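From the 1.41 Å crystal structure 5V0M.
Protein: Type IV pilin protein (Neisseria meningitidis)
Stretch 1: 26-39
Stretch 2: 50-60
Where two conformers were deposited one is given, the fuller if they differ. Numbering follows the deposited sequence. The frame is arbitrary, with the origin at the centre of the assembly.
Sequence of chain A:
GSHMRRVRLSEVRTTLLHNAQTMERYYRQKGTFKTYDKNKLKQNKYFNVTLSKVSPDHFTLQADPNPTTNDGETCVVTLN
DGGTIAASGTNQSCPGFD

Stretch 1 (26-39) YYRQKGTFKTYDKN
Stretch 2, residues 50-60: TLSKVSPDHFT

Stretch 1 leaves its helix at Gly 31 (phi 74°, psi 14°), runs extended through Thr 32 (-164°/154°), then makes a type I turn from Phe 33 to Tyr 36. Stretch 2 places its loop, Ser 55 to His 58, against this segment. CA atoms of Thr 32 and Pro 56 lie 4.7 Å apart, those of Lys 38 and Leu 51 7.2 Å, so the stretches run in opposite directions. The backbone link is Phe 33 N to Pro 56 O, a 2.9 Å hydrogen bond; Thr 32 CA approaches the same oxygen at 3.4 Å. Thr 32 is t, and its OG1 accepts a hydrogen bond from Lys 34 N at 2.9 Å. The CA-to-CB bond of Phe 33 (m, chi2 -65°) points toward stretch 2; Phe 59 (p, chi2 -100°) turns an edge to the ring's face (centroids 5.0 Å, planes 89°), and Val 54 CG1 (t) lies 4.0 Å from Phe 33 CB. Tyr 27, t, donates its OH to Asp 57 OD1 at 2.6 Å; Asp 57 is m, so its carboxylate returns although CA-to-CB points away. A water donates to Asp 57 OD1 (2.8 Å) and Gly 31 O (2.6 Å). Lys 34 curls m, m, m over Pro 56 (CG to CG, 3.8 Å), its NZ reaching Val 54 O through another water. Leu 51 (m, t) sets CD1 4.1 Å from Tyr 36 CD2 (t) and 4.0 Å from Lys 38 CG (m, t, t, p).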

# COMPACT_ATOMS: atom_id res chain seq x y z
N TYR A 26 -7.34 -14.88 -1.74
CA TYR A 26 -6.41 -15.84 -2.33
C TYR A 26 -5.89 -16.83 -1.29
O TYR A 26 -5.80 -18.03 -1.56
CB TYR A 26 -5.24 -15.09 -2.96
CG TYR A 26 -4.26 -15.98 -3.70
CD1 TYR A 26 -4.40 -16.22 -5.05
CD2 TYR A 26 -3.18 -16.55 -3.04
CE1 TYR A 26 -3.50 -17.02 -5.74
CE2 TYR A 26 -2.27 -17.35 -3.72
CZ TYR A 26 -2.44 -17.58 -5.07
OH TYR A 26 -1.54 -18.38 -5.77
N TYR A 27 -5.55 -16.34 -0.09
CA TYR A 27 -5.07 -17.22 0.96
C TYR A 27 -6.14 -18.23 1.35
O TYR A 27 -5.84 -19.41 1.59
CB TYR A 27 -4.66 -16.40 2.19
CG TYR A 27 -3.98 -17.23 3.25
CD1 TYR A 27 -4.69 -17.76 4.32
CD2 TYR A 27 -2.62 -17.49 3.18
CE1 TYR A 27 -4.07 -18.55 5.28
CE2 TYR A 27 -1.99 -18.27 4.14
CZ TYR A 27 -2.71 -18.79 5.19
OH TYR A 27 -2.06 -19.55 6.15
N ARG A 28 -7.39 -17.81 1.42
CA ARG A 28 -8.41 -18.79 1.77
C ARG A 28 -8.58 -19.82 0.67
O ARG A 28 -8.92 -20.98 0.95
CB ARG A 28 -9.72 -18.08 2.09
CG ARG A 28 -9.61 -17.28 3.34
CD ARG A 28 -10.92 -16.62 3.63
NE ARG A 28 -10.80 -15.65 4.71
CZ ARG A 28 -11.79 -14.87 5.13
NH1 ARG A 28 -12.99 -14.95 4.56
NH2 ARG A 28 -11.59 -14.02 6.12
N GLN A 29 -8.32 -19.45 -0.58
CA GLN A 29 -8.44 -20.40 -1.69
C GLN A 29 -7.23 -21.31 -1.82
O GLN A 29 -7.37 -22.46 -2.29
CB GLN A 29 -8.58 -19.64 -3.01
CG GLN A 29 -9.89 -18.94 -3.16
CD GLN A 29 -11.06 -19.90 -3.40
OE1 GLN A 29 -12.04 -19.89 -2.66
NE2 GLN A 29 -10.96 -20.69 -4.47
N LYS A 30 -6.04 -20.86 -1.42
CA LYS A 30 -4.81 -21.57 -1.73
C LYS A 30 -4.00 -21.97 -0.51
O LYS A 30 -3.17 -22.88 -0.61
CB LYS A 30 -3.93 -20.72 -2.66
CG LYS A 30 -4.61 -20.35 -3.96
CD LYS A 30 -4.83 -21.55 -4.85
CE LYS A 30 -5.17 -21.11 -6.26
NZ LYS A 30 -5.42 -22.26 -7.16
N GLY A 31 -4.24 -21.35 0.64
CA GLY A 31 -3.51 -21.69 1.84
C GLY A 31 -2.08 -21.20 1.89
O GLY A 31 -1.31 -21.66 2.73
N THR A 32 -1.70 -20.27 1.00
CA THR A 32 -0.37 -19.70 1.03
C THR A 32 -0.40 -18.44 0.19
O THR A 32 -1.21 -18.31 -0.73
CB THR A 32 0.67 -20.66 0.43
OG1 THR A 32 1.97 -20.05 0.46
CG2 THR A 32 0.31 -21.06 -1.00
N PHE A 33 0.51 -17.50 0.51
CA PHE A 33 0.76 -16.36 -0.36
C PHE A 33 1.91 -16.60 -1.32
O PHE A 33 2.12 -15.78 -2.22
CB PHE A 33 1.06 -15.10 0.46
CG PHE A 33 -0.04 -14.68 1.38
CD1 PHE A 33 -1.27 -14.25 0.90
CD2 PHE A 33 0.16 -14.67 2.73
CE1 PHE A 33 -2.26 -13.86 1.77
CE2 PHE A 33 -0.81 -14.30 3.60
CZ PHE A 33 -2.04 -13.87 3.13
N LYS A 34 2.67 -17.70 -1.16
CA LYS A 34 3.91 -17.87 -1.91
C LYS A 34 3.69 -17.96 -3.42
O LYS A 34 4.62 -17.65 -4.18
CB LYS A 34 4.69 -19.09 -1.43
CG LYS A 34 5.36 -18.90 -0.10
CD LYS A 34 6.56 -17.96 -0.22
CE LYS A 34 7.72 -18.58 -0.99
NZ LYS A 34 8.97 -17.75 -0.87
N THR A 35 2.50 -18.36 -3.87
CA THR A 35 2.23 -18.58 -5.29
C THR A 35 1.49 -17.42 -5.95
O THR A 35 1.24 -17.46 -7.16
CB THR A 35 1.40 -19.86 -5.45
OG1 THR A 35 0.30 -19.82 -4.54
CG2 THR A 35 2.24 -21.10 -5.19
N TYR A 36 1.12 -16.39 -5.18
CA TYR A 36 0.42 -15.23 -5.73
C TYR A 36 1.24 -14.52 -6.80
O TYR A 36 2.44 -14.28 -6.63
CB TYR A 36 0.09 -14.27 -4.59
CG TYR A 36 -0.77 -13.12 -5.05
CD1 TYR A 36 -2.11 -13.32 -5.27
CD2 TYR A 36 -0.25 -11.84 -5.26
CE1 TYR A 36 -2.93 -12.32 -5.68
CE2 TYR A 36 -1.06 -10.82 -5.69
CZ TYR A 36 -2.40 -11.06 -5.90
OH TYR A 36 -3.23 -10.04 -6.33
N ASP A 37 0.57 -14.18 -7.91
CA ASP A 37 1.19 -13.46 -9.03
C ASP A 37 1.22 -11.98 -8.67
O ASP A 37 0.21 -11.29 -8.72
CB ASP A 37 0.36 -13.69 -10.30
CG ASP A 37 0.94 -12.99 -11.51
OD1 ASP A 37 0.42 -13.26 -12.62
OD2 ASP A 37 1.89 -12.20 -11.37
N LYS A 38 2.41 -11.50 -8.32
CA LYS A 38 2.57 -10.09 -7.96
C LYS A 38 2.14 -9.15 -9.08
O LYS A 38 1.84 -7.98 -8.81
CB LYS A 38 4.02 -9.82 -7.59
CG LYS A 38 4.54 -10.62 -6.41
CD LYS A 38 6.04 -10.39 -6.22
CE LYS A 38 6.54 -11.07 -4.96
NZ LYS A 38 6.18 -12.51 -4.94
N ASN A 39 2.08 -9.61 -10.32
CA ASN A 39 1.64 -8.70 -11.37
C ASN A 39 0.19 -8.27 -11.21
O ASN A 39 -0.23 -7.32 -11.88
CB ASN A 39 1.85 -9.32 -12.75
CG ASN A 39 3.27 -9.18 -13.24
OD1 ASN A 39 4.18 -8.85 -12.48
ND2 ASN A 39 3.48 -9.43 -14.53
N THR A 50 3.59 -2.35 -4.36
CA THR A 50 4.35 -3.58 -4.49
C THR A 50 4.16 -4.41 -3.23
O THR A 50 3.64 -3.93 -2.22
CB THR A 50 5.83 -3.26 -4.66
OG1 THR A 50 6.27 -2.49 -3.54
CG2 THR A 50 6.08 -2.49 -5.95
N LEU A 51 4.54 -5.67 -3.30
CA LEU A 51 4.67 -6.51 -2.12
C LEU A 51 6.11 -6.43 -1.67
O LEU A 51 6.99 -7.00 -2.32
CB LEU A 51 4.28 -7.94 -2.46
CG LEU A 51 2.77 -8.13 -2.47
CD1 LEU A 51 2.37 -9.33 -3.33
CD2 LEU A 51 2.25 -8.32 -1.03
N SER A 52 6.34 -5.75 -0.56
CA SER A 52 7.69 -5.62 -0.04
C SER A 52 8.12 -6.87 0.71
O SER A 52 9.33 -7.12 0.83
CB SER A 52 7.76 -4.40 0.87
OG SER A 52 6.77 -4.49 1.88
N LYS A 53 7.17 -7.63 1.24
CA LYS A 53 7.44 -8.87 1.95
C LYS A 53 6.34 -9.86 1.60
O LYS A 53 5.16 -9.52 1.63
CB LYS A 53 7.43 -8.65 3.46
CG LYS A 53 8.47 -7.65 3.94
CD LYS A 53 8.43 -7.43 5.46
CE LYS A 53 8.75 -8.72 6.21
NZ LYS A 53 9.04 -8.48 7.65
N VAL A 54 6.74 -11.10 1.29
CA VAL A 54 5.82 -12.21 1.07
C VAL A 54 6.41 -13.45 1.71
O VAL A 54 7.56 -13.81 1.44
CB VAL A 54 5.58 -12.50 -0.43
CG1 VAL A 54 4.64 -13.70 -0.59
CG2 VAL A 54 5.02 -11.28 -1.12
N SER A 55 5.62 -14.09 2.54
CA SER A 55 5.99 -15.38 3.12
C SER A 55 4.76 -16.27 2.99
O SER A 55 3.72 -15.83 2.50
CB SER A 55 6.45 -15.20 4.56
OG SER A 55 5.37 -14.79 5.37
N PRO A 56 4.83 -17.54 3.39
CA PRO A 56 3.63 -18.39 3.23
C PRO A 56 2.39 -17.84 3.91
O PRO A 56 1.30 -17.91 3.32
CB PRO A 56 4.09 -19.74 3.79
CG PRO A 56 5.59 -19.71 3.62
CD PRO A 56 5.99 -18.29 3.87
N ASP A 57 2.50 -17.32 5.13
CA ASP A 57 1.34 -16.90 5.91
C ASP A 57 1.24 -15.40 6.18
O ASP A 57 0.31 -14.98 6.87
CB ASP A 57 1.31 -17.65 7.25
CG ASP A 57 1.28 -19.14 7.06
OD1 ASP A 57 0.50 -19.61 6.20
OD2 ASP A 57 2.07 -19.81 7.75
N HIS A 58 2.15 -14.59 5.63
CA HIS A 58 2.12 -13.15 5.89
C HIS A 58 2.55 -12.38 4.65
O HIS A 58 3.25 -12.90 3.78
CB HIS A 58 3.04 -12.80 7.05
CG HIS A 58 2.62 -13.39 8.36
ND1 HIS A 58 1.41 -13.11 8.95
CD2 HIS A 58 3.26 -14.24 9.20
CE1 HIS A 58 1.31 -13.77 10.09
NE2 HIS A 58 2.43 -14.46 10.27
N PHE A 59 2.14 -11.12 4.60
CA PHE A 59 2.62 -10.23 3.55
C PHE A 59 2.65 -8.79 4.05
O PHE A 59 1.98 -8.44 5.02
CB PHE A 59 1.76 -10.30 2.28
CG PHE A 59 0.37 -9.80 2.48
CD1 PHE A 59 -0.68 -10.69 2.67
CD2 PHE A 59 0.08 -8.44 2.51
CE1 PHE A 59 -1.97 -10.23 2.85
CE2 PHE A 59 -1.22 -7.99 2.71
CZ PHE A 59 -2.24 -8.89 2.88
N THR A 60 3.43 -7.97 3.36
CA THR A 60 3.40 -6.52 3.54
C THR A 60 3.31 -5.89 2.16
O THR A 60 4.15 -6.17 1.28
CB THR A 60 4.62 -5.99 4.27
OG1 THR A 60 4.69 -6.58 5.57
CG2 THR A 60 4.54 -4.48 4.44
O HOH W 1 0.86 -21.42 4.08
O HOH W 2 8.41 -15.02 -1.21